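Local atomic coordinates of CymD (Pseudomonas putida, PDB entry 6Z34), a protein that forms an outer-membrane channel of the FadL family, probably taking up monoaromatic hydrocarbons by lateral diffusion during their biodegradation. Residues 26-31 and 99-104; 298-303 and 337-342. One frame throughout, in Å; residues are numbered along the deposited sequence.

In the fold
Both segments of contact 1 precede those of contact 2 along the chain; the centres of the two contacts lie about 18 Å apart and their nearest atoms about 8 Å, without touching. The two differ in kind. In contact 1 a short 3-10 turn in the loop between helix 10-15 and strand 43-58 packs against the inner side of strand 94-107, placing this part of the N-terminal region inside the barrel, consistent with the plug of FadL channels. In contact 2 the neighbouring strands 294-303 and 336-347 pair to build the barrel wall itself. Residues near the N-terminus reach both places: Val9 touches Gln28 and Met31, while Leu6 touches Lys301 and Ser340.

Contact 1 (26-31 and 99-104); sequences GAQGMM and GAFASD
Phe101 CB points toward the 3-10 turn 27-31, and its CG is anti to the carbonyl carbon, beside the backbone N (chi1 -65°); Met31 has its CG likewise anti to the carbonyl carbon (chi1 -68°), and this methylene lies over the centre of the Phe101 ring. Met31 CG stands 3.5 Å from the centroid of that ring, nearly on the normal, as a CH-pi contact. The two side chains run past each other in opposite directions, and Met31 SD reaches the same ring obliquely, 4.6 Å from its centroid, a Met-aromatic contact.

Met30 works at the rim instead. Its methyl CE lies in the plane of the ring, 3.8 Å from Phe101 CZ, and its SD passes 4.0 Å from Gly99 N. A flexible, unbranched thioether suits this place because its terminal bend can fit the methyl to the ring edge. Gly99 suits its own place because a CB there would press on Met30 CE and collide with Phe101 CE1. Gln28 adds its CG, 4.0 Å from Phe101 CE2.

An alanine in place of Phe101 would probably leave Met31 CG and Met30 CE without the ring they pack on, opening a gap between turn and strand. Met30 O is held by Ser156 OG, tying the turn to a further strand. Such packing of an N-terminal segment against the inner wall is characteristic of the plugged beta-barrel of the FadL family.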
loop_
_atom_site.group_PDB
_atom_site.type_symbol
_atom_site.label_atom_id
_atom_site.label_comp_id
_atom_site.label_asym_id
_atom_site.label_seq_id
_atom_site.Cartn_x
_atom_site.Cartn_y
_atom_site.Cartn_z
ATOM N N GLY A 26 -4.380 16.321 -6.778
ATOM C CA GLY A 26 -3.217 17.060 -6.324
ATOM C C GLY A 26 -1.919 16.298 -6.550
ATOM O O GLY A 26 -1.814 15.431 -7.424
ATOM N N ALA A 27 -0.917 16.625 -5.730
ATOM C CA ALA A 27 0.402 16.024 -5.888
ATOM C C ALA A 27 0.386 14.511 -5.746
ATOM O O ALA A 27 1.258 13.837 -6.304
ATOM C CB ALA A 27 1.366 16.587 -4.845
ATOM N N GLN A 28 -0.570 13.961 -4.995
ATOM C CA GLN A 28 -0.672 12.511 -4.870
ATOM C C GLN A 28 -0.893 11.815 -6.207
ATOM O O GLN A 28 -0.730 10.589 -6.275
ATOM C CB GLN A 28 -1.787 12.162 -3.891
ATOM C CG GLN A 28 -1.452 12.572 -2.467
ATOM C CD GLN A 28 -1.818 14.008 -2.174
ATOM O OE1 GLN A 28 -2.045 14.808 -3.095
ATOM N NE2 GLN A 28 -1.877 14.353 -0.895
ATOM N N GLY A 29 -1.214 12.560 -7.279
ATOM C CA GLY A 29 -1.314 11.945 -8.591
ATOM C C GLY A 29 -0.053 11.201 -8.983
ATOM O O GLY A 29 -0.109 10.228 -9.737
ATOM N N MET A 30 1.099 11.648 -8.487
ATOM C CA MET A 30 2.362 10.918 -8.569
ATOM C C MET A 30 2.192 9.422 -8.297
ATOM O O MET A 30 2.886 8.579 -8.889
ATOM C CB MET A 30 3.361 11.499 -7.550
ATOM C CG MET A 30 4.301 12.513 -8.117
ATOM S SD MET A 30 5.520 13.212 -6.984
ATOM C CE MET A 30 4.528 13.695 -5.592
ATOM N N MET A 31 1.298 9.084 -7.371
ATOM C CA MET A 31 1.128 7.705 -6.939
ATOM C C MET A 31 -0.164 7.097 -7.442
ATOM O O MET A 31 -0.509 5.995 -7.023
ATOM C CB MET A 31 1.172 7.607 -5.415
ATOM C CG MET A 31 2.537 7.913 -4.806
ATOM S SD MET A 31 3.825 6.726 -5.266
ATOM C CE MET A 31 2.980 5.192 -5.005
ATOM N N GLY A 99 8.504 12.553 -4.351
ATOM C CA GLY A 99 7.923 12.500 -3.026
ATOM C C GLY A 99 8.316 11.244 -2.279
ATOM O O GLY A 99 9.143 10.448 -2.734
ATOM N N ALA A 100 7.724 11.092 -1.105
ATOM C CA ALA A 100 7.936 9.909 -0.279
ATOM C C ALA A 100 6.594 9.557 0.324
ATOM O O ALA A 100 6.030 10.356 1.083
ATOM C CB ALA A 100 8.979 10.143 0.805
ATOM N N PHE A 101 6.090 8.375 -0.036
ATOM C CA PHE A 101 4.768 7.908 0.341
ATOM C C PHE A 101 4.934 6.598 1.099
ATOM O O PHE A 101 5.471 5.624 0.558
ATOM C CB PHE A 101 3.884 7.712 -0.894
ATOM C CG PHE A 101 3.581 8.977 -1.624
ATOM C CD1 PHE A 101 4.488 9.512 -2.525
ATOM C CD2 PHE A 101 2.387 9.647 -1.407
ATOM C CE1 PHE A 101 4.201 10.700 -3.198
ATOM C CE2 PHE A 101 2.099 10.838 -2.088
ATOM C CZ PHE A 101 3.015 11.358 -2.969
ATOM N N ALA A 102 4.470 6.575 2.336
ATOM C CA ALA A 102 4.662 5.454 3.230
ATOM C C ALA A 102 3.327 4.781 3.485
ATOM O O ALA A 102 2.277 5.433 3.499
ATOM C CB ALA A 102 5.286 5.908 4.557
ATOM N N SER A 103 3.377 3.466 3.662
ATOM C CA SER A 103 2.227 2.706 4.120
ATOM C C SER A 103 2.670 1.767 5.228
ATOM O O SER A 103 3.781 1.228 5.195
ATOM C CB SER A 103 1.555 1.931 2.973
ATOM O OG SER A 103 2.302 0.797 2.589
ATOM N N ASP A 104 1.784 1.587 6.206
ATOM C CA ASP A 104 2.032 0.844 7.431
ATOM C C ASP A 104 0.772 0.064 7.768
ATOM O O ASP A 104 -0.340 0.581 7.615
ATOM C CB ASP A 104 2.382 1.801 8.583
ATOM C CG ASP A 104 3.281 1.174 9.637
ATOM O OD1 ASP A 104 3.493 -0.056 9.609
ATOM O OD2 ASP A 104 3.767 1.930 10.515
#

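Contact 2 (298-303 and 337-342); sequences FDYKRV and NVYSLG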
loop_
_atom_site.group_PDB
_atom_site.type_symbol
_atom_site.label_atom_id
_atom_site.label_comp_id
_atom_site.label_asym_id
_atom_site.label_seq_id
_atom_site.Cartn_x
_atom_site.Cartn_y
_atom_site.Cartn_z
ATOM N N PHE A 298 -15.694 8.523 -10.829
ATOM C CA PHE A 298 -15.931 7.089 -10.657
ATOM C C PHE A 298 -14.763 6.363 -11.289
ATOM O O PHE A 298 -14.367 6.709 -12.410
ATOM C CB PHE A 298 -17.238 6.622 -11.304
ATOM C CG PHE A 298 -17.378 5.113 -11.384
ATOM C CD1 PHE A 298 -17.932 4.395 -10.335
ATOM C CD2 PHE A 298 -16.964 4.416 -12.513
ATOM C CE1 PHE A 298 -18.061 3.009 -10.403
ATOM C CE2 PHE A 298 -17.085 3.032 -12.585
ATOM C CZ PHE A 298 -17.634 2.330 -11.527
ATOM N N ASP A 299 -14.206 5.375 -10.574
ATOM C CA ASP A 299 -13.047 4.633 -11.058
ATOM C C ASP A 299 -13.270 3.140 -10.899
ATOM O O ASP A 299 -13.924 2.678 -9.953
ATOM C CB ASP A 299 -11.752 5.012 -10.324
ATOM C CG ASP A 299 -11.266 6.422 -10.662
ATOM O OD1 ASP A 299 -12.010 7.197 -11.302
ATOM O OD2 ASP A 299 -10.109 6.742 -10.325
ATOM N N TYR A 300 -12.706 2.389 -11.837
ATOM C CA TYR A 300 -12.697 0.942 -11.780
ATOM C C TYR A 300 -11.255 0.484 -11.789
ATOM O O TYR A 300 -10.455 0.965 -12.598
ATOM C CB TYR A 300 -13.425 0.308 -12.955
ATOM C CG TYR A 300 -13.070 -1.154 -13.071
ATOM C CD1 TYR A 300 -13.609 -2.082 -12.193
ATOM C CD2 TYR A 300 -12.176 -1.605 -14.037
ATOM C CE1 TYR A 300 -13.293 -3.419 -12.286
ATOM C CE2 TYR A 300 -11.849 -2.935 -14.137
ATOM C CZ TYR A 300 -12.409 -3.838 -13.256
ATOM O OH TYR A 300 -12.097 -5.174 -13.342
ATOM N N LYS A 301 -10.926 -0.463 -10.920
ATOM C CA LYS A 301 -9.545 -0.902 -10.837
ATOM C C LYS A 301 -9.460 -2.412 -10.671
ATOM O O LYS A 301 -10.170 -3.006 -9.853
ATOM C CB LYS A 301 -8.818 -0.204 -9.689
ATOM C CG LYS A 301 -7.782 -1.087 -9.092
ATOM C CD LYS A 301 -6.876 -0.363 -8.173
ATOM C CE LYS A 301 -7.309 -0.586 -6.778
ATOM N NZ LYS A 301 -6.140 -0.274 -5.936
ATOM N N ARG A 302 -8.574 -3.013 -11.452
ATOM C CA ARG A 302 -8.273 -4.435 -11.413
ATOM C C ARG A 302 -6.841 -4.618 -10.922
ATOM O O ARG A 302 -5.900 -4.120 -11.557
ATOM C CB ARG A 302 -8.444 -5.040 -12.802
ATOM C CG ARG A 302 -8.148 -6.502 -12.866
ATOM C CD ARG A 302 -9.331 -7.285 -12.372
ATOM N NE ARG A 302 -9.183 -8.685 -12.732
ATOM C CZ ARG A 302 -9.872 -9.291 -13.689
ATOM N NH1 ARG A 302 -10.779 -8.617 -14.386
ATOM N NH2 ARG A 302 -9.654 -10.572 -13.940
ATOM N N VAL A 303 -6.670 -5.321 -9.799
ATOM C CA VAL A 303 -5.347 -5.641 -9.268
ATOM C C VAL A 303 -5.019 -7.080 -9.643
ATOM O O VAL A 303 -5.825 -7.984 -9.409
ATOM C CB VAL A 303 -5.282 -5.437 -7.743
ATOM C CG1 VAL A 303 -3.989 -5.981 -7.205
ATOM C CG2 VAL A 303 -5.407 -3.961 -7.372
ATOM N N ASN A 337 -11.104 -6.675 -8.048
ATOM C CA ASN A 337 -11.738 -5.501 -8.635
ATOM C C ASN A 337 -12.044 -4.504 -7.536
ATOM O O ASN A 337 -12.423 -4.883 -6.421
ATOM C CB ASN A 337 -13.037 -5.836 -9.360
ATOM C CG ASN A 337 -12.824 -6.731 -10.538
ATOM O OD1 ASN A 337 -12.539 -6.269 -11.635
ATOM N ND2 ASN A 337 -12.998 -8.021 -10.334
ATOM N N VAL A 338 -11.872 -3.230 -7.852
ATOM C CA VAL A 338 -12.260 -2.157 -6.955
ATOM C C VAL A 338 -13.063 -1.146 -7.748
ATOM O O VAL A 338 -12.711 -0.806 -8.884
ATOM C CB VAL A 338 -11.042 -1.489 -6.285
ATOM C CG1 VAL A 338 -11.511 -0.408 -5.334
ATOM C CG2 VAL A 338 -10.210 -2.530 -5.543
ATOM N N TYR A 339 -14.149 -0.683 -7.148
ATOM C CA TYR A 339 -14.974 0.372 -7.705
ATOM C C TYR A 339 -14.974 1.526 -6.724
ATOM O O TYR A 339 -15.243 1.318 -5.536
ATOM C CB TYR A 339 -16.401 -0.107 -7.949
ATOM C CG TYR A 339 -16.504 -1.338 -8.807
ATOM C CD1 TYR A 339 -16.576 -1.240 -10.192
ATOM C CD2 TYR A 339 -16.563 -2.604 -8.230
ATOM C CE1 TYR A 339 -16.693 -2.374 -10.985
ATOM C CE2 TYR A 339 -16.680 -3.743 -9.009
ATOM C CZ TYR A 339 -16.741 -3.621 -10.385
ATOM O OH TYR A 339 -16.847 -4.748 -11.157
ATOM N N SER A 340 -14.688 2.731 -7.226
ATOM C CA SER A 340 -14.618 3.952 -6.426
ATOM C C SER A 340 -15.570 5.008 -6.985
ATOM O O SER A 340 -15.542 5.307 -8.184
ATOM C CB SER A 340 -13.188 4.526 -6.403
ATOM O OG SER A 340 -12.269 3.665 -5.755
ATOM N N LEU A 341 -16.357 5.619 -6.099
ATOM C CA LEU A 341 -17.350 6.617 -6.470
ATOM C C LEU A 341 -17.349 7.717 -5.423
ATOM O O LEU A 341 -17.581 7.435 -4.243
ATOM C CB LEU A 341 -18.748 5.981 -6.568
ATOM C CG LEU A 341 -19.979 6.872 -6.790
ATOM C CD1 LEU A 341 -19.865 7.730 -8.068
ATOM C CD2 LEU A 341 -21.270 6.018 -6.820
ATOM N N GLY A 342 -17.108 8.968 -5.849
ATOM C CA GLY A 342 -17.180 10.102 -4.945
ATOM C C GLY A 342 -17.649 11.383 -5.614
ATOM O O GLY A 342 -17.765 11.462 -6.839
#
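Phe298 and Leu341 face each other in a non-hydrogen-bonded pair between neighbouring antiparallel strands of the transmembrane barrel wall of this FadL-family channel; the short segments run at 163° to each other. Leu341 CB meets the edge of the Phe298 ring, and Phe298 CZ comes within 4.0 Å of Tyr339 CD1. Both Phe298 and Leu341 lie on the surface, where large apolar groups suit a wall that probably faces lipid.

Asp299 turns to the other side of the wall, with Ser340. Their backbones exchange two hydrogen bonds: Asp299 N donates to Ser340 O at 2.7 Å, and Ser340 N returns one to Asp299 O at 2.8 Å. Small and polar side chains suit this inner side, because each finds a partner in the N-terminal part of the chain: Asp299 OD2 accepts from the backbone N of Gly20 and Ala21, and Ser340 OG bonds to Gly17 O.

Tyr300 returns to the side of Phe298, in a non-hydrogen-bonded pair with Tyr339. Its CG is anti to the backbone N, beside the carbonyl carbon (chi1 164°). The two tyrosine side chains lie side by side and point the same way, their rings oblique with planes at 44°, and Tyr300 CD1 touches Tyr339 CE1 at 3.3 Å.

Lys301 forms the second hydrogen-bonded pair, with Val338, again by two backbone bonds. Its long aliphatic chain lies alongside the branched valine, and CE is the methylene that touches, 3.7 Å from Val338 CG2.

Arg302 makes a non-hydrogen-bonded pair with Asn337, and its NE forms a salt bridge to Asp335 OD2. Beside this pair, Asn337 CA approaches Lys301 O at 3.2 Å in a CA-H...O contact.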